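Local coordinates for protein restriction endonuclease AspBHI (Azoarcus sp., PDB 4OC8) that cleaves DNA in a modification-dependent manner as a tetrameric restriction endonuclease, with an N-terminal domain that probably binds DNA and a nuclease domain, at residues R217-P229 with S337-D349. Residues are numbered along the deposited sequence; the frame is centred on the assembly and turned at random.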
loop_
_atom_site.group_PDB
_atom_site.type_symbol
_atom_site.label_atom_id
_atom_site.label_comp_id
_atom_site.label_asym_id
_atom_site.label_seq_id
_atom_site.Cartn_x
_atom_site.Cartn_y
_atom_site.Cartn_z
ATOM N N ARG A 217 -8.168 5.309 -13.709
ATOM C CA ARG A 217 -7.975 4.798 -15.058
ATOM C C ARG A 217 -8.960 3.691 -15.376
ATOM O O ARG A 217 -9.200 2.806 -14.553
ATOM C CB ARG A 217 -6.545 4.282 -15.241
ATOM C CG ARG A 217 -5.495 5.370 -15.315
ATOM C CD ARG A 217 -4.106 4.806 -15.566
ATOM N NE ARG A 217 -3.102 5.865 -15.538
ATOM C CZ ARG A 217 -2.534 6.327 -14.426
ATOM N NH1 ARG A 217 -2.866 5.817 -13.247
ATOM N NH2 ARG A 217 -1.633 7.298 -14.493
ATOM N N SER A 218 -9.529 3.743 -16.573
ATOM C CA SER A 218 -10.320 2.634 -17.076
ATOM C C SER A 218 -9.389 1.450 -17.321
ATOM O O SER A 218 -8.175 1.629 -17.436
ATOM C CB SER A 218 -11.050 3.035 -18.358
ATOM O OG SER A 218 -10.364 4.071 -19.038
ATOM N N LEU A 219 -9.953 0.247 -17.389
ATOM C CA LEU A 219 -9.157 -0.974 -17.529
ATOM C C LEU A 219 -8.245 -0.941 -18.755
ATOM O O LEU A 219 -8.693 -0.687 -19.875
ATOM C CB LEU A 219 -10.061 -2.208 -17.554
ATOM C CG LEU A 219 -10.870 -2.415 -16.272
ATOM C CD1 LEU A 219 -11.829 -3.588 -16.417
ATOM C CD2 LEU A 219 -9.935 -2.618 -15.090
ATOM N N LEU A 220 -6.961 -1.196 -18.526
ATOM C CA LEU A 220 -5.945 -0.999 -19.549
ATOM C C LEU A 220 -5.202 -2.283 -19.887
ATOM O O LEU A 220 -4.711 -2.980 -18.999
ATOM C CB LEU A 220 -4.940 0.059 -19.079
ATOM C CG LEU A 220 -3.767 0.357 -20.015
ATOM C CD1 LEU A 220 -4.242 1.106 -21.256
ATOM C CD2 LEU A 220 -2.674 1.132 -19.287
ATOM N N VAL A 221 -5.123 -2.593 -21.175
ATOM C CA VAL A 221 -4.247 -3.659 -21.641
ATOM C C VAL A 221 -3.103 -3.043 -22.433
ATOM O O VAL A 221 -3.325 -2.373 -23.440
ATOM C CB VAL A 221 -4.992 -4.695 -22.503
ATOM C CG1 VAL A 221 -4.011 -5.501 -23.344
ATOM C CG2 VAL A 221 -5.820 -5.618 -21.617
ATOM N N ARG A 222 -1.882 -3.256 -21.957
ATOM C CA ARG A 222 -0.707 -2.699 -22.614
ATOM C C ARG A 222 -0.301 -3.516 -23.834
ATOM O O ARG A 222 -0.599 -4.706 -23.931
ATOM C CB ARG A 222 0.466 -2.594 -21.637
ATOM C CG ARG A 222 0.444 -1.364 -20.746
ATOM C CD ARG A 222 1.688 -1.300 -19.878
ATOM N NE ARG A 222 1.663 -2.302 -18.814
ATOM C CZ ARG A 222 2.690 -2.563 -18.011
ATOM N NH1 ARG A 222 3.830 -1.902 -18.156
ATOM N NH2 ARG A 222 2.580 -3.487 -17.066
ATOM N N SER A 223 0.381 -2.861 -24.767
ATOM C CA SER A 223 0.902 -3.537 -25.946
ATOM C C SER A 223 2.312 -4.043 -25.669
ATOM O O SER A 223 2.848 -3.858 -24.578
ATOM C CB SER A 223 0.921 -2.587 -27.141
ATOM O OG SER A 223 1.829 -1.520 -26.926
ATOM N N LYS A 224 2.910 -4.679 -26.669
ATOM C CA LYS A 224 4.266 -5.185 -26.546
ATOM C C LYS A 224 5.246 -4.023 -26.401
ATOM O O LYS A 224 6.132 -4.042 -25.544
ATOM C CB LYS A 224 4.609 -6.039 -27.770
ATOM C CG LYS A 224 5.964 -6.727 -27.732
ATOM C CD LYS A 224 6.193 -7.498 -29.025
ATOM C CE LYS A 224 7.657 -7.843 -29.241
ATOM N NZ LYS A 224 7.904 -8.263 -30.653
ATOM N N ALA A 225 5.066 -3.002 -27.231
ATOM C CA ALA A 225 5.986 -1.872 -27.264
ATOM C C ALA A 225 6.007 -1.116 -25.944
ATOM O O ALA A 225 7.049 -0.616 -25.518
ATOM C CB ALA A 225 5.624 -0.936 -28.399
ATOM N N GLU A 226 4.846 -1.037 -25.303
ATOM C CA GLU A 226 4.709 -0.291 -24.060
ATOM C C GLU A 226 5.397 -0.993 -22.891
ATOM O O GLU A 226 5.920 -0.339 -21.986
ATOM C CB GLU A 226 3.229 -0.050 -23.747
ATOM C CG GLU A 226 2.544 0.906 -24.715
ATOM C CD GLU A 226 1.038 0.965 -24.523
ATOM O OE1 GLU A 226 0.466 0.008 -23.960
ATOM O OE2 GLU A 226 0.424 1.970 -24.938
ATOM N N GLN A 227 5.400 -2.322 -22.921
ATOM C CA GLN A 227 5.968 -3.112 -21.831
ATOM C C GLN A 227 7.483 -3.259 -21.952
ATOM O O GLN A 227 8.176 -3.444 -20.952
ATOM C CB GLN A 227 5.307 -4.490 -21.766
ATOM C CG GLN A 227 3.813 -4.441 -21.496
ATOM C CD GLN A 227 3.138 -5.788 -21.684
ATOM O OE1 GLN A 227 3.543 -6.786 -21.093
ATOM N NE2 GLN A 227 2.108 -5.821 -22.518
ATOM N N LEU A 228 7.990 -3.176 -23.179
ATOM C CA LEU A 228 9.424 -3.280 -23.419
ATOM C C LEU A 228 10.049 -1.891 -23.505
ATOM O O LEU A 228 9.374 -0.921 -23.866
ATOM C CB LEU A 228 9.698 -4.063 -24.707
ATOM C CG LEU A 228 9.090 -5.462 -24.815
ATOM C CD1 LEU A 228 9.413 -6.076 -26.166
ATOM C CD2 LEU A 228 9.573 -6.360 -23.681
ATOM N N PRO A 229 11.341 -1.784 -23.163
ATOM C CA PRO A 229 12.056 -0.506 -23.233
ATOM C C PRO A 229 12.085 0.050 -24.651
ATOM O O PRO A 229 12.072 -0.720 -25.610
ATOM C CB PRO A 229 13.473 -0.878 -22.788
ATOM C CG PRO A 229 13.300 -2.091 -21.956
ATOM C CD PRO A 229 12.180 -2.850 -22.590
ATOM N N SER A 337 10.681 -9.541 -19.740
ATOM C CA SER A 337 10.052 -9.492 -21.050
ATOM C C SER A 337 8.674 -8.857 -20.938
ATOM O O SER A 337 8.410 -8.100 -20.008
ATOM C CB SER A 337 9.928 -10.901 -21.618
ATOM O OG SER A 337 9.197 -10.902 -22.828
ATOM N N TYR A 338 7.797 -9.171 -21.887
ATOM C CA TYR A 338 6.437 -8.640 -21.880
ATOM C C TYR A 338 5.398 -9.750 -21.730
ATOM O O TYR A 338 5.688 -10.923 -21.962
ATOM C CB TYR A 338 6.167 -7.862 -23.164
ATOM C CG TYR A 338 5.881 -8.738 -24.368
ATOM C CD1 TYR A 338 6.902 -9.432 -25.008
ATOM C CD2 TYR A 338 4.591 -8.863 -24.870
ATOM C CE1 TYR A 338 6.646 -10.231 -26.108
ATOM C CE2 TYR A 338 4.327 -9.656 -25.969
ATOM C CZ TYR A 338 5.356 -10.335 -26.587
ATOM O OH TYR A 338 5.087 -11.130 -27.680
ATOM N N VAL A 339 4.190 -9.368 -21.330
ATOM C CA VAL A 339 3.063 -10.290 -21.252
ATOM C C VAL A 339 2.192 -10.136 -22.498
ATOM O O VAL A 339 1.787 -9.023 -22.834
ATOM C CB VAL A 339 2.207 -10.007 -20.011
ATOM C CG1 VAL A 339 1.023 -10.954 -19.955
ATOM C CG2 VAL A 339 3.048 -10.123 -18.756
ATOM N N ASP A 340 1.901 -11.244 -23.180
ATOM C CA ASP A 340 1.174 -11.176 -24.451
ATOM C C ASP A 340 -0.276 -10.723 -24.304
ATOM O O ASP A 340 -0.791 -10.612 -23.191
ATOM C CB ASP A 340 1.265 -12.492 -25.248
ATOM C CG ASP A 340 0.456 -13.640 -24.634
ATOM O OD1 ASP A 340 -0.421 -13.413 -23.771
ATOM O OD2 ASP A 340 0.697 -14.798 -25.040
ATOM N N ARG A 341 -0.925 -10.495 -25.444
ATOM C CA ARG A 341 -2.296 -9.994 -25.486
ATOM C C ARG A 341 -3.288 -10.886 -24.736
ATOM O O ARG A 341 -4.013 -10.408 -23.869
ATOM C CB ARG A 341 -2.744 -9.785 -26.939
ATOM C CG ARG A 341 -4.116 -9.136 -27.101
ATOM C CD ARG A 341 -4.212 -7.819 -26.343
ATOM N NE ARG A 341 -3.258 -6.824 -26.829
ATOM C CZ ARG A 341 -3.565 -5.836 -27.664
ATOM N NH1 ARG A 341 -4.808 -5.705 -28.108
ATOM N NH2 ARG A 341 -2.629 -4.976 -28.051
ATOM N N GLN A 342 -3.312 -12.175 -25.059
ATOM C CA GLN A 342 -4.265 -13.096 -24.443
ATOM C C GLN A 342 -4.189 -13.112 -22.912
ATOM O O GLN A 342 -5.215 -13.028 -22.233
ATOM C CB GLN A 342 -4.087 -14.511 -24.996
ATOM C CG GLN A 342 -5.133 -15.507 -24.500
ATOM C CD GLN A 342 -4.900 -16.920 -25.015
ATOM O OE1 GLN A 342 -3.941 -17.180 -25.746
ATOM N NE2 GLN A 342 -5.779 -17.843 -24.629
ATOM N N ALA A 343 -2.976 -13.203 -22.373
ATOM C CA ALA A 343 -2.784 -13.291 -20.925
ATOM C C ALA A 343 -3.169 -11.998 -20.202
ATOM O O ALA A 343 -3.834 -12.032 -19.162
ATOM C CB ALA A 343 -1.347 -13.680 -20.601
ATOM N N TYR A 344 -2.741 -10.866 -20.759
ATOM C CA TYR A 344 -3.078 -9.554 -20.221
ATOM C C TYR A 344 -4.588 -9.384 -20.199
ATOM O O TYR A 344 -5.171 -9.003 -19.182
ATOM C CB TYR A 344 -2.455 -8.458 -21.086
ATOM C CG TYR A 344 -1.935 -7.264 -20.313
ATOM C CD1 TYR A 344 -2.684 -6.678 -19.301
ATOM C CD2 TYR A 344 -0.684 -6.730 -20.593
ATOM C CE1 TYR A 344 -2.198 -5.585 -18.593
ATOM C CE2 TYR A 344 -0.191 -5.644 -19.892
ATOM C CZ TYR A 344 -0.947 -5.073 -18.894
ATOM O OH TYR A 344 -0.446 -3.992 -18.201
ATOM N N GLN A 345 -5.213 -9.682 -21.336
ATOM C CA GLN A 345 -6.657 -9.578 -21.490
ATOM C C GLN A 345 -7.367 -10.440 -20.455
ATOM O O GLN A 345 -8.315 -9.990 -19.813
ATOM C CB GLN A 345 -7.078 -10.001 -22.900
ATOM C CG GLN A 345 -8.487 -9.575 -23.295
ATOM C CD GLN A 345 -8.580 -8.099 -23.661
ATOM O OE1 GLN A 345 -7.794 -7.595 -24.469
ATOM N NE2 GLN A 345 -9.543 -7.399 -23.066
ATOM N N GLU A 346 -6.901 -11.673 -20.290
ATOM C CA GLU A 346 -7.495 -12.589 -19.322
ATOM C C GLU A 346 -7.399 -12.016 -17.912
ATOM O O GLU A 346 -8.377 -12.024 -17.156
ATOM C CB GLU A 346 -6.813 -13.957 -19.397
ATOM C CG GLU A 346 -7.290 -14.964 -18.357
ATOM C CD GLU A 346 -6.856 -16.386 -18.678
ATOM O OE1 GLU A 346 -7.123 -16.845 -19.811
ATOM O OE2 GLU A 346 -6.248 -17.040 -17.803
ATOM N N VAL A 347 -6.223 -11.496 -17.577
ATOM C CA VAL A 347 -5.979 -10.948 -16.244
ATOM C C VAL A 347 -6.834 -9.717 -15.930
ATOM O O VAL A 347 -7.433 -9.636 -14.856
ATOM C CB VAL A 347 -4.479 -10.637 -16.028
ATOM C CG1 VAL A 347 -4.273 -9.783 -14.788
ATOM C CG2 VAL A 347 -3.697 -11.925 -15.921
ATOM N N THR A 348 -6.901 -8.767 -16.859
ATOM C CA THR A 348 -7.700 -7.562 -16.630
ATOM C C THR A 348 -9.199 -7.862 -16.637
ATOM O O THR A 348 -9.951 -7.322 -15.825
ATOM C CB THR A 348 -7.388 -6.428 -17.644
ATOM O OG1 THR A 348 -7.797 -6.821 -18.958
ATOM C CG2 THR A 348 -5.900 -6.093 -17.646
ATOM N N ASP A 349 -9.628 -8.733 -17.544
ATOM C CA ASP A 349 -11.045 -9.062 -17.666
ATOM C C ASP A 349 -11.575 -9.867 -16.479
ATOM O O ASP A 349 -12.603 -9.517 -15.905
ATOM C CB ASP A 349 -11.333 -9.790 -18.983
ATOM C CG ASP A 349 -11.291 -8.862 -20.190
ATOM O OD1 ASP A 349 -10.691 -7.767 -20.091
ATOM O OD2 ASP A 349 -11.858 -9.228 -21.241
#
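Tyr344, on the first turn of helix 341-349, lies under the extended chain of 217-229, with Val221 CA and Arg222 N over one face of its ring. Val221 CA sits 4.3 Å from the centroid of the Tyr344 ring, a CH-pi contact. The two methyls of Val221 divide the helix surface between them: CG1, anti to the backbone N (chi1 161°), reaches Arg341 CD and Tyr344 CB, whereas CG2 meets Thr348 OG1 at 3.5 Å. At the far end of the ring, Arg222 NE donates to Tyr344 OH over 2.8 Å, nearly straight and in the guanidinium plane, with a weak second bond from NH2. Asp361 forms a salt bridge with NH1 of the same arginine, which probably helps to hold the group's rotation. A phenylalanine in place of Tyr344 would keep the ring but would probably leave Arg222 NE without its acceptor and the guanidinium less firmly oriented. Tyr338 carries the other end of the contact. Lys224 CG stands almost exactly over the centre of the Tyr338 ring, 3.6 Å from its centroid, a CH-pi contact, while Leu228 CD2 packs against Tyr338 CB. Between the two tyrosines, the buried amide of Gln227 grips the backbone of Val339 twice: OE1 accepts from Val339 N at 2.7 Å, and NE2 donates to Val339 O at 3.2 Å. Ser223 and Glu226 form a capping box that starts the short helix 224-227. The arrangement thus fastens 217-229 onto the loop and helix that follow strand 330-335 of the mixed sheet, consistent with a PDDEXK nuclease fold.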